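Local coordinates for ATPase associated with various cellular activities, AAA_5 (Staphylothermus marinus, PDB 6N0S), which probably hydrolyses ATP as the McrB component of a restriction endonuclease, here represented by its N-terminal EVE domain, which probably binds nucleic acid, at residues 10-15 with 54-59; 33-38 with 131-136; 59-64 with 72-77. One frame throughout, in Å; residues are numbered along the deposited sequence.

Contact 1: residues 10-15 with 54-59; sequences SKYWVE and ELKIIH
Within the mixed sheet of this PUA-like EVE domain, Tyr12 to Glu15 run parallel to Lys56 to His59. Lys56 and Ile58 each bond on both sides of a facing residue, as parallel pairing demands: Lys56 N donates to Lys11 O (3.0 Å) and Lys56 O accepts from Trp13 N, while Ile58 N donates to Trp13 O and Ile58 O accepts from Glu15 N. Valine and isoleucine, branched at CB, suit the buried strands, and Val14 packs CG2 near Ile58 CB. On the other face Trp13 CB meets Ile57 CD1 at 3.9 Å, with helix 39-52 behind the indole. Lys11 and Lys56 run alongside each other in the same direction; the ammonium of Lys11 is held by a backbone oxygen, NZ to Glu54 O at 2.7 Å. Lys56 spreads its CG against Tyr12 CE1 (3.6 Å), an aliphatic neighbour for the phenol. CG of Glu15 is anti to its backbone N (chi1 -177°), and His59 ND1 donates to Glu15 OE1 (2.7 Å), in the imidazole plane but from above the carboxylate plane, 40° out of it. Asn17 and Tyr165 also bind that carboxylate, while Ile57 CG2 lies 3.7 Å above one face of the His59 ring.

Contact 2: residues 33-38 with 131-136; sequences GMIKKH and RFFLFR
Gly33 lies against one face of the Phe133 ring where the edge strand 30-34 pairs antiparallel with strand 132-136, the middle strand of a three-stranded sheet. Gly33 N sits 3.6 Å above the plane of the Phe133 ring, over its centre, and Gly33 CA makes a CH-pi contact with the same face. Glycine suits the place because a CB would come only 3.1 Å from Phe133 CZ. Ile35 CG1 meets the ring at its edge, 3.9 Å from Phe133 CD2. CG of Phe133 stands between its own backbone N and carbonyl carbon (chi1 66°), which starts the side chain toward Gly33. An alanine here would probably uncover Gly33 and leave a gap beside Ile35. On the other face of the sheet the methyl CE of Met34, a selenomethionine, touches Phe132 CZ at 3.6 Å, and Ile124 of helix 110-124 packs on both. The backbone fixes this register: Phe133 N donates to Gly33 O at 2.9 Å, with a weak return bond from Gly33 N to Phe133 O. Farther out, Tyr42 stacks on Phe133. Next to the Met34-Phe132 pair, Ile35 N donates to Arg131 O (3.0 Å), and one water accepts from both Lys36 N and Arg131 N.

Contact 3: residues 59-64 with 72-77; sequences HYIGSR and TFIGES
Tyr60 and Phe73 meet obliquely, neither stacked nor edge-to-face: their ring planes are turned 51° apart and their centroids are 5.0 Å apart. Tyr60 CD1 does the touching, 3.6 Å above one face of the Phe73 ring and offset toward its rim. CG of Tyr60 is anti to its backbone N (chi1 171°), and from there CD1 meets Thr72 O as well. Aromatic carbons give both residues broad apolar surface on a buried face, where Phe73 also touches Ile58 and Val147. On the opposite face of the sheet Ile61 and Ile74 cross at about a right angle, Ile61 CG1 against Ile74 CG2 at 3.7 Å, while Ile61 CD1 lies 3.8 Å from Ile74 CD1. These contacts hold together the hairpin of strands 54-61 and 72-80, in the same sheet as strand 12-17. Beside Thr72 the backbone pairing is regular: Ile61 N donates to Thr72 O (3.0 Å) and Thr72 N returns to Ile61 O. At His59 the partner strand carries an extra residue, because His59 O takes its bond from Ile74 N (2.9 Å) while His59 N gives one to Gly75 O, a pattern consistent with a beta bulge. Beyond it the imidazole of His59 reaches Ser77, whose OG meets NE2 at 2.9 Å and whose CB lies at the ring edge, in its plane. Either atom of that nearly straight bond (167°) could be the donor. With ND1 bonded to Glu15, the ring is gripped at both nitrogens, which fixes its rotation and links three adjacent strands through side chains. CB of Glu76 turns away from the partner strand, and its carboxylate is bonded by Tyr143, Tyr174 and His178, while Thr72 OG1 bonds to Leu69 O.

In the fold
From the N terminus, strand 12-17 first finds its partner in strand 54-61, so contact 1 closes a loop holding strand 30-34 and helix 39-52. Contact 2 begins within that loop, at 33-38, but ends far beyond it at 131-136; the two therefore cross, their centres 16 Å apart. Contact 3 follows contact 1 in series as a short hairpin, and lies wholly between the segments of contact 2. Contacts 1 and 3 share His59 and strand 54-61, which stands between strands 12-17 and 72-80 in the mixed sheet. Contact 2 ties two strands of the separate three-stranded sheet, on the other side of the chain's centre from contact 3.

Contact 1: residues 10-15 with 54-59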
loop_
_atom_site.group_PDB
_atom_site.type_symbol
_atom_site.label_atom_id
_atom_site.label_comp_id
_atom_site.label_asym_id
_atom_site.label_seq_id
_atom_site.Cartn_x
_atom_site.Cartn_y
_atom_site.Cartn_z
ATOM N N SER A 10 -2.762 -13.326 5.891
ATOM C CA SER A 10 -1.974 -13.810 4.765
ATOM C C SER A 10 -0.564 -13.260 4.831
ATOM O O SER A 10 -0.316 -12.176 5.376
ATOM C CB SER A 10 -2.595 -13.422 3.415
ATOM O OG SER A 10 -1.834 -13.914 2.315
ATOM N N LYS A 11 0.355 -14.012 4.233
ATOM C CA LYS A 11 1.706 -13.520 4.061
ATOM C C LYS A 11 1.805 -12.575 2.868
ATOM O O LYS A 11 2.805 -11.879 2.741
ATOM C CB LYS A 11 2.673 -14.698 3.887
ATOM C CG LYS A 11 4.159 -14.292 4.024
ATOM C CD LYS A 11 5.118 -15.469 3.872
ATOM C CE LYS A 11 6.578 -14.994 3.909
ATOM N NZ LYS A 11 7.067 -14.685 5.300
ATOM N N TYR A 12 0.792 -12.543 2.003
ATOM C CA TYR A 12 0.828 -11.824 0.738
ATOM C C TYR A 12 -0.344 -10.864 0.703
ATOM O O TYR A 12 -1.488 -11.292 0.886
ATOM C CB TYR A 12 0.760 -12.804 -0.424
ATOM C CG TYR A 12 1.829 -13.868 -0.279
ATOM C CD1 TYR A 12 3.151 -13.595 -0.630
ATOM C CD2 TYR A 12 1.525 -15.121 0.243
ATOM C CE1 TYR A 12 4.136 -14.546 -0.488
ATOM C CE2 TYR A 12 2.505 -16.090 0.386
ATOM C CZ TYR A 12 3.801 -15.797 0.025
ATOM O OH TYR A 12 4.772 -16.744 0.171
ATOM N N TRP A 13 -0.046 -9.559 0.512
ATOM C CA TRP A 13 -1.052 -8.500 0.447
ATOM C C TRP A 13 -0.793 -7.656 -0.786
ATOM O O TRP A 13 0.337 -7.607 -1.300
ATOM C CB TRP A 13 -1.049 -7.603 1.714
ATOM C CG TRP A 13 -1.540 -8.306 2.938
ATOM C CD1 TRP A 13 -0.926 -9.309 3.604
ATOM C CD2 TRP A 13 -2.783 -8.064 3.627
ATOM N NE1 TRP A 13 -1.704 -9.707 4.673
ATOM C CE2 TRP A 13 -2.845 -8.950 4.703
ATOM C CE3 TRP A 13 -3.827 -7.164 3.439
ATOM C CZ2 TRP A 13 -3.932 -8.973 5.586
ATOM C CZ3 TRP A 13 -4.861 -7.160 4.305
ATOM C CH2 TRP A 13 -4.932 -8.073 5.361
ATOM N N VAL A 14 -1.859 -7.015 -1.278
ATOM C CA VAL A 14 -1.792 -6.049 -2.382
ATOM C C VAL A 14 -2.129 -4.662 -1.857
ATOM O O VAL A 14 -3.103 -4.489 -1.129
ATOM C CB VAL A 14 -2.748 -6.411 -3.526
ATOM C CG1 VAL A 14 -2.810 -5.294 -4.577
ATOM C CG2 VAL A 14 -2.322 -7.717 -4.201
ATOM N N GLU A 15 -1.325 -3.690 -2.221
ATOM C CA GLU A 15 -1.622 -2.283 -1.984
ATOM C C GLU A 15 -2.290 -1.729 -3.240
ATOM O O GLU A 15 -1.705 -1.779 -4.334
ATOM C CB GLU A 15 -0.340 -1.496 -1.673
ATOM C CG GLU A 15 -0.590 -0.016 -1.340
ATOM C CD GLU A 15 0.617 0.916 -1.503
ATOM O OE1 GLU A 15 1.398 0.767 -2.459
ATOM O OE2 GLU A 15 0.774 1.816 -0.657
ATOM N N GLU A 54 7.503 -11.497 8.139
ATOM C CA GLU A 54 7.791 -10.725 6.939
ATOM C C GLU A 54 6.668 -10.950 5.933
ATOM O O GLU A 54 6.260 -12.089 5.703
ATOM C CB GLU A 54 9.151 -11.145 6.377
ATOM C CG GLU A 54 9.520 -10.464 5.087
ATOM C CD GLU A 54 10.961 -10.738 4.620
ATOM O OE1 GLU A 54 11.891 -10.781 5.459
ATOM O OE2 GLU A 54 11.155 -10.903 3.393
ATOM N N LEU A 55 6.123 -9.880 5.372
ATOM C CA LEU A 55 5.079 -10.000 4.363
ATOM C C LEU A 55 5.603 -9.549 3.008
ATOM O O LEU A 55 6.506 -8.706 2.919
ATOM C CB LEU A 55 3.838 -9.163 4.741
ATOM C CG LEU A 55 3.228 -9.275 6.127
ATOM C CD1 LEU A 55 2.118 -8.273 6.272
ATOM C CD2 LEU A 55 2.687 -10.686 6.368
ATOM N N LYS A 56 5.048 -10.131 1.948
ATOM C CA LYS A 56 5.323 -9.687 0.588
ATOM C C LYS A 56 4.164 -8.821 0.076
ATOM O O LYS A 56 2.998 -9.242 0.117
ATOM C CB LYS A 56 5.518 -10.878 -0.354
ATOM C CG LYS A 56 6.489 -11.924 0.110
ATOM C CD LYS A 56 7.928 -11.551 -0.141
ATOM C CE LYS A 56 8.790 -11.737 1.125
ATOM N NZ LYS A 56 8.835 -13.131 1.632
ATOM N N ILE A 57 4.482 -7.626 -0.418
ATOM C CA ILE A 57 3.490 -6.655 -0.866
ATOM C C ILE A 57 3.623 -6.479 -2.364
ATOM O O ILE A 57 4.694 -6.108 -2.869
ATOM C CB ILE A 57 3.662 -5.307 -0.150
ATOM C CG1 ILE A 57 3.732 -5.495 1.361
ATOM C CG2 ILE A 57 2.547 -4.327 -0.555
ATOM C CD1 ILE A 57 2.536 -6.052 2.008
ATOM N N ILE A 58 2.563 -6.743 -3.079
ATOM C CA ILE A 58 2.485 -6.391 -4.491
ATOM C C ILE A 58 1.731 -5.076 -4.630
ATOM O O ILE A 58 0.695 -4.865 -3.992
ATOM C CB ILE A 58 1.813 -7.507 -5.291
ATOM C CG1 ILE A 58 2.679 -8.777 -5.247
ATOM C CG2 ILE A 58 1.603 -7.054 -6.696
ATOM C CD1 ILE A 58 2.025 -9.930 -6.021
ATOM N N HIS A 59 2.242 -4.191 -5.478
ATOM C CA HIS A 59 1.727 -2.831 -5.634
ATOM C C HIS A 59 0.905 -2.738 -6.916
ATOM O O HIS A 59 1.405 -3.026 -8.016
ATOM C CB HIS A 59 2.878 -1.815 -5.629
ATOM C CG HIS A 59 3.643 -1.812 -4.337
ATOM N ND1 HIS A 59 3.237 -1.089 -3.239
ATOM C CD2 HIS A 59 4.751 -2.492 -3.951
ATOM C CE1 HIS A 59 4.073 -1.306 -2.235
ATOM N NE2 HIS A 59 4.992 -2.167 -2.638
HETATM O O HOH W 1 7.243 -15.847 0.693
#

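Contact 2: residues 33-38 with 131-136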
loop_
_atom_site.group_PDB
_atom_site.type_symbol
_atom_site.label_atom_id
_atom_site.label_comp_id
_atom_site.label_asym_id
_atom_site.label_seq_id
_atom_site.Cartn_x
_atom_site.Cartn_y
_atom_site.Cartn_z
ATOM N N GLY A 33 -2.230 5.134 5.922
ATOM C CA GLY A 33 -3.630 5.436 5.719
ATOM C C GLY A 33 -4.274 5.812 7.035
ATOM O O GLY A 33 -3.676 5.696 8.107
HETATM N N MSE A 34 -5.521 6.245 6.935
HETATM C CA MSE A 34 -6.283 6.630 8.090
HETATM C C MSE A 34 -6.950 5.399 8.659
HETATM O O MSE A 34 -7.656 4.709 7.947
HETATM C CB MSE A 34 -7.341 7.672 7.721
HETATM C CG MSE A 34 -8.180 8.158 8.912
HETATM SE SE MSE A 34 -9.526 9.511 8.345
HETATM C CE MSE A 34 -8.398 10.628 7.471
ATOM N N ILE A 35 -6.737 5.171 9.954
ATOM C CA ILE A 35 -7.102 3.911 10.574
ATOM C C ILE A 35 -8.605 3.674 10.441
ATOM O O ILE A 35 -9.031 2.642 9.917
ATOM C CB ILE A 35 -6.619 3.893 12.033
ATOM C CG1 ILE A 35 -5.093 3.810 12.051
ATOM C CG2 ILE A 35 -7.234 2.727 12.823
ATOM C CD1 ILE A 35 -4.431 3.933 13.433
ATOM N N LYS A 36 -9.428 4.659 10.828
ATOM C CA LYS A 36 -10.882 4.465 10.813
ATOM C C LYS A 36 -11.435 4.264 9.408
ATOM O O LYS A 36 -12.563 3.784 9.263
ATOM C CB LYS A 36 -11.598 5.649 11.480
ATOM C CG LYS A 36 -11.598 6.942 10.664
ATOM C CD LYS A 36 -12.153 8.148 11.439
ATOM C CE LYS A 36 -12.810 9.182 10.489
ATOM N NZ LYS A 36 -13.469 10.328 11.193
ATOM N N LYS A 37 -10.666 4.568 8.375
ATOM C CA LYS A 37 -11.088 4.252 7.016
ATOM C C LYS A 37 -10.711 2.838 6.571
ATOM O O LYS A 37 -11.276 2.352 5.589
ATOM C CB LYS A 37 -10.479 5.235 6.014
ATOM C CG LYS A 37 -10.976 6.664 6.143
ATOM C CD LYS A 37 -12.206 6.922 5.244
ATOM C CE LYS A 37 -12.763 8.348 5.378
ATOM N NZ LYS A 37 -11.815 9.394 4.868
ATOM N N HIS A 38 -9.745 2.190 7.213
ATOM C CA HIS A 38 -9.266 0.891 6.737
ATOM C C HIS A 38 -9.022 -0.022 7.922
ATOM O O HIS A 38 -7.988 -0.685 8.043
ATOM C CB HIS A 38 -8.020 1.069 5.879
ATOM C CG HIS A 38 -8.258 1.930 4.694
ATOM N ND1 HIS A 38 -8.943 1.487 3.584
ATOM C CD2 HIS A 38 -7.978 3.235 4.472
ATOM C CE1 HIS A 38 -9.041 2.476 2.712
ATOM N NE2 HIS A 38 -8.464 3.542 3.229
ATOM N N ARG A 131 -6.424 9.451 13.342
ATOM C CA ARG A 131 -5.159 8.759 13.511
ATOM C C ARG A 131 -4.804 7.965 12.262
ATOM O O ARG A 131 -5.683 7.472 11.545
ATOM C CB ARG A 131 -5.213 7.775 14.682
ATOM C CG ARG A 131 -5.916 8.293 15.926
ATOM C CD ARG A 131 -5.168 9.479 16.489
ATOM N NE ARG A 131 -3.806 9.084 16.849
ATOM C CZ ARG A 131 -2.791 9.925 16.995
ATOM N NH1 ARG A 131 -2.960 11.226 16.795
ATOM N NH2 ARG A 131 -1.598 9.457 17.317
ATOM N N PHE A 132 -3.510 7.750 12.091
ATOM C CA PHE A 132 -2.917 7.222 10.870
ATOM C C PHE A 132 -1.946 6.105 11.215
ATOM O O PHE A 132 -1.257 6.175 12.232
ATOM C CB PHE A 132 -2.186 8.348 10.091
ATOM C CG PHE A 132 -3.112 9.307 9.457
ATOM C CD1 PHE A 132 -3.618 10.386 10.166
ATOM C CD2 PHE A 132 -3.516 9.111 8.164
ATOM C CE1 PHE A 132 -4.530 11.232 9.592
ATOM C CE2 PHE A 132 -4.417 9.987 7.567
ATOM C CZ PHE A 132 -4.930 11.031 8.283
ATOM N N PHE A 133 -1.909 5.069 10.381
ATOM C CA PHE A 133 -0.914 4.015 10.486
ATOM C C PHE A 133 0.175 4.220 9.438
ATOM O O PHE A 133 -0.047 4.850 8.395
ATOM C CB PHE A 133 -1.546 2.610 10.345
ATOM C CG PHE A 133 -2.120 2.304 8.984
ATOM C CD1 PHE A 133 -1.324 1.810 7.967
ATOM C CD2 PHE A 133 -3.464 2.470 8.739
ATOM C CE1 PHE A 133 -1.871 1.498 6.726
ATOM C CE2 PHE A 133 -4.008 2.169 7.500
ATOM C CZ PHE A 133 -3.208 1.683 6.500
ATOM N N LEU A 134 1.361 3.660 9.733
ATOM C CA LEU A 134 2.516 3.732 8.853
ATOM C C LEU A 134 3.342 2.467 8.981
ATOM O O LEU A 134 3.767 2.117 10.077
ATOM C CB LEU A 134 3.387 4.933 9.203
ATOM C CG LEU A 134 4.699 5.121 8.441
ATOM C CD1 LEU A 134 4.457 5.219 6.985
ATOM C CD2 LEU A 134 5.338 6.371 8.957
ATOM N N PHE A 135 3.605 1.826 7.860
ATOM C CA PHE A 135 4.559 0.735 7.776
ATOM C C PHE A 135 5.688 1.150 6.845
ATOM O O PHE A 135 5.443 1.643 5.733
ATOM C CB PHE A 135 3.904 -0.546 7.249
ATOM C CG PHE A 135 2.864 -1.123 8.171
ATOM C CD1 PHE A 135 3.234 -1.781 9.329
ATOM C CD2 PHE A 135 1.527 -1.007 7.882
ATOM C CE1 PHE A 135 2.301 -2.336 10.170
ATOM C CE2 PHE A 135 0.587 -1.549 8.735
ATOM C CZ PHE A 135 0.989 -2.218 9.888
ATOM N N ARG A 136 6.922 0.926 7.276
ATOM C CA ARG A 136 8.076 1.136 6.405
ATOM C C ARG A 136 8.361 -0.158 5.646
ATOM O O ARG A 136 8.540 -1.207 6.266
ATOM C CB ARG A 136 9.286 1.571 7.231
ATOM C CG ARG A 136 9.175 2.997 7.748
ATOM C CD ARG A 136 10.217 3.286 8.795
ATOM N NE ARG A 136 10.708 4.655 8.702
ATOM C CZ ARG A 136 10.206 5.686 9.375
ATOM N NH1 ARG A 136 9.186 5.521 10.204
ATOM N NH2 ARG A 136 10.746 6.895 9.228
HETATM O O HOH W 2 -8.452 7.358 12.007
#

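Contact 3: residues 59-64 with 72-77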
loop_
_atom_site.group_PDB
_atom_site.type_symbol
_atom_site.label_atom_id
_atom_site.label_comp_id
_atom_site.label_asym_id
_atom_site.label_seq_id
_atom_site.Cartn_x
_atom_site.Cartn_y
_atom_site.Cartn_z
ATOM N N HIS A 59 2.242 -4.191 -5.478
ATOM C CA HIS A 59 1.727 -2.831 -5.634
ATOM C C HIS A 59 0.905 -2.738 -6.916
ATOM O O HIS A 59 1.405 -3.026 -8.016
ATOM C CB HIS A 59 2.878 -1.815 -5.629
ATOM C CG HIS A 59 3.643 -1.812 -4.337
ATOM N ND1 HIS A 59 3.237 -1.089 -3.239
ATOM C CD2 HIS A 59 4.751 -2.492 -3.951
ATOM C CE1 HIS A 59 4.073 -1.306 -2.235
ATOM N NE2 HIS A 59 4.992 -2.167 -2.638
ATOM N N TYR A 60 -0.355 -2.359 -6.764
ATOM C CA TYR A 60 -1.312 -2.265 -7.858
ATOM C C TYR A 60 -1.709 -0.808 -8.074
ATOM O O TYR A 60 -1.881 -0.045 -7.112
ATOM C CB TYR A 60 -2.564 -3.111 -7.523
ATOM C CG TYR A 60 -3.726 -2.934 -8.472
ATOM C CD1 TYR A 60 -3.786 -3.636 -9.663
ATOM C CD2 TYR A 60 -4.766 -2.082 -8.169
ATOM C CE1 TYR A 60 -4.848 -3.497 -10.523
ATOM C CE2 TYR A 60 -5.837 -1.936 -9.021
ATOM C CZ TYR A 60 -5.862 -2.633 -10.206
ATOM O OH TYR A 60 -6.915 -2.477 -11.067
ATOM N N ILE A 61 -1.934 -0.461 -9.334
ATOM C CA ILE A 61 -2.261 0.883 -9.760
ATOM C C ILE A 61 -3.623 0.819 -10.429
ATOM O O ILE A 61 -3.797 0.072 -11.393
ATOM C CB ILE A 61 -1.198 1.409 -10.746
ATOM C CG1 ILE A 61 0.206 1.244 -10.167
ATOM C CG2 ILE A 61 -1.446 2.809 -11.084
ATOM C CD1 ILE A 61 0.509 2.057 -8.938
ATOM N N GLY A 62 -4.588 1.589 -9.927
ATOM C CA GLY A 62 -5.878 1.691 -10.596
ATOM C C GLY A 62 -5.809 2.561 -11.858
ATOM O O GLY A 62 -4.861 3.303 -12.093
ATOM N N SER A 63 -6.862 2.481 -12.680
ATOM C CA SER A 63 -6.857 3.191 -13.962
ATOM C C SER A 63 -6.710 4.699 -13.782
ATOM O O SER A 63 -6.048 5.363 -14.588
ATOM C CB SER A 63 -8.135 2.886 -14.741
ATOM O OG SER A 63 -9.244 2.798 -13.873
ATOM N N ARG A 64 -7.311 5.264 -12.733
ATOM C CA ARG A 64 -7.178 6.699 -12.524
ATOM C C ARG A 64 -5.798 7.095 -12.024
ATOM O O ARG A 64 -5.468 8.281 -12.056
ATOM C CB ARG A 64 -8.240 7.184 -11.534
ATOM C CG ARG A 64 -9.638 6.909 -12.010
ATOM C CD ARG A 64 -10.652 7.858 -11.387
ATOM N NE ARG A 64 -10.457 8.019 -9.951
ATOM C CZ ARG A 64 -10.897 7.165 -9.033
ATOM N NH1 ARG A 64 -11.537 6.061 -9.392
ATOM N NH2 ARG A 64 -10.688 7.418 -7.749
ATOM N N THR A 72 -2.600 -2.187 -13.465
ATOM C CA THR A 72 -1.435 -3.055 -13.598
ATOM C C THR A 72 -0.779 -3.218 -12.239
ATOM O O THR A 72 -0.869 -2.345 -11.368
ATOM C CB THR A 72 -0.410 -2.517 -14.645
ATOM O OG1 THR A 72 0.536 -1.651 -14.024
ATOM C CG2 THR A 72 -1.113 -1.730 -15.706
ATOM N N PHE A 73 -0.136 -4.364 -12.062
ATOM C CA PHE A 73 0.720 -4.596 -10.915
ATOM C C PHE A 73 2.123 -4.199 -11.344
ATOM O O PHE A 73 2.649 -4.750 -12.312
ATOM C CB PHE A 73 0.646 -6.058 -10.471
ATOM C CG PHE A 73 -0.749 -6.511 -10.165
ATOM C CD1 PHE A 73 -1.557 -7.004 -11.165
ATOM C CD2 PHE A 73 -1.252 -6.417 -8.895
ATOM C CE1 PHE A 73 -2.855 -7.414 -10.908
ATOM C CE2 PHE A 73 -2.570 -6.841 -8.613
ATOM C CZ PHE A 73 -3.362 -7.309 -9.627
ATOM N N ILE A 74 2.732 -3.259 -10.633
ATOM C CA ILE A 74 3.981 -2.680 -11.114
ATOM C C ILE A 74 5.228 -3.205 -10.402
ATOM O O ILE A 74 6.332 -3.075 -10.941
ATOM C CB ILE A 74 3.953 -1.132 -11.049
ATOM C CG1 ILE A 74 3.832 -0.626 -9.604
ATOM C CG2 ILE A 74 2.851 -0.576 -11.985
ATOM C CD1 ILE A 74 4.093 0.895 -9.516
ATOM N N GLY A 75 5.094 -3.769 -9.213
ATOM C CA GLY A 75 6.271 -4.244 -8.507
ATOM C C GLY A 75 5.885 -4.812 -7.166
ATOM O O GLY A 75 4.696 -4.879 -6.820
ATOM N N GLU A 76 6.902 -5.196 -6.398
ATOM C CA GLU A 76 6.638 -5.745 -5.080
ATOM C C GLU A 76 7.734 -5.353 -4.110
ATOM O O GLU A 76 8.815 -4.930 -4.506
ATOM C CB GLU A 76 6.479 -7.270 -5.144
ATOM C CG GLU A 76 7.611 -8.025 -5.818
ATOM C CD GLU A 76 7.405 -9.523 -5.700
ATOM O OE1 GLU A 76 7.768 -10.072 -4.628
ATOM O OE2 GLU A 76 6.834 -10.110 -6.649
ATOM N N SER A 77 7.419 -5.464 -2.825
ATOM C CA SER A 77 8.329 -5.091 -1.757
ATOM C C SER A 77 8.089 -6.006 -0.569
ATOM O O SER A 77 7.258 -6.916 -0.620
ATOM C CB SER A 77 8.148 -3.627 -1.353
ATOM O OG SER A 77 6.846 -3.443 -0.876
#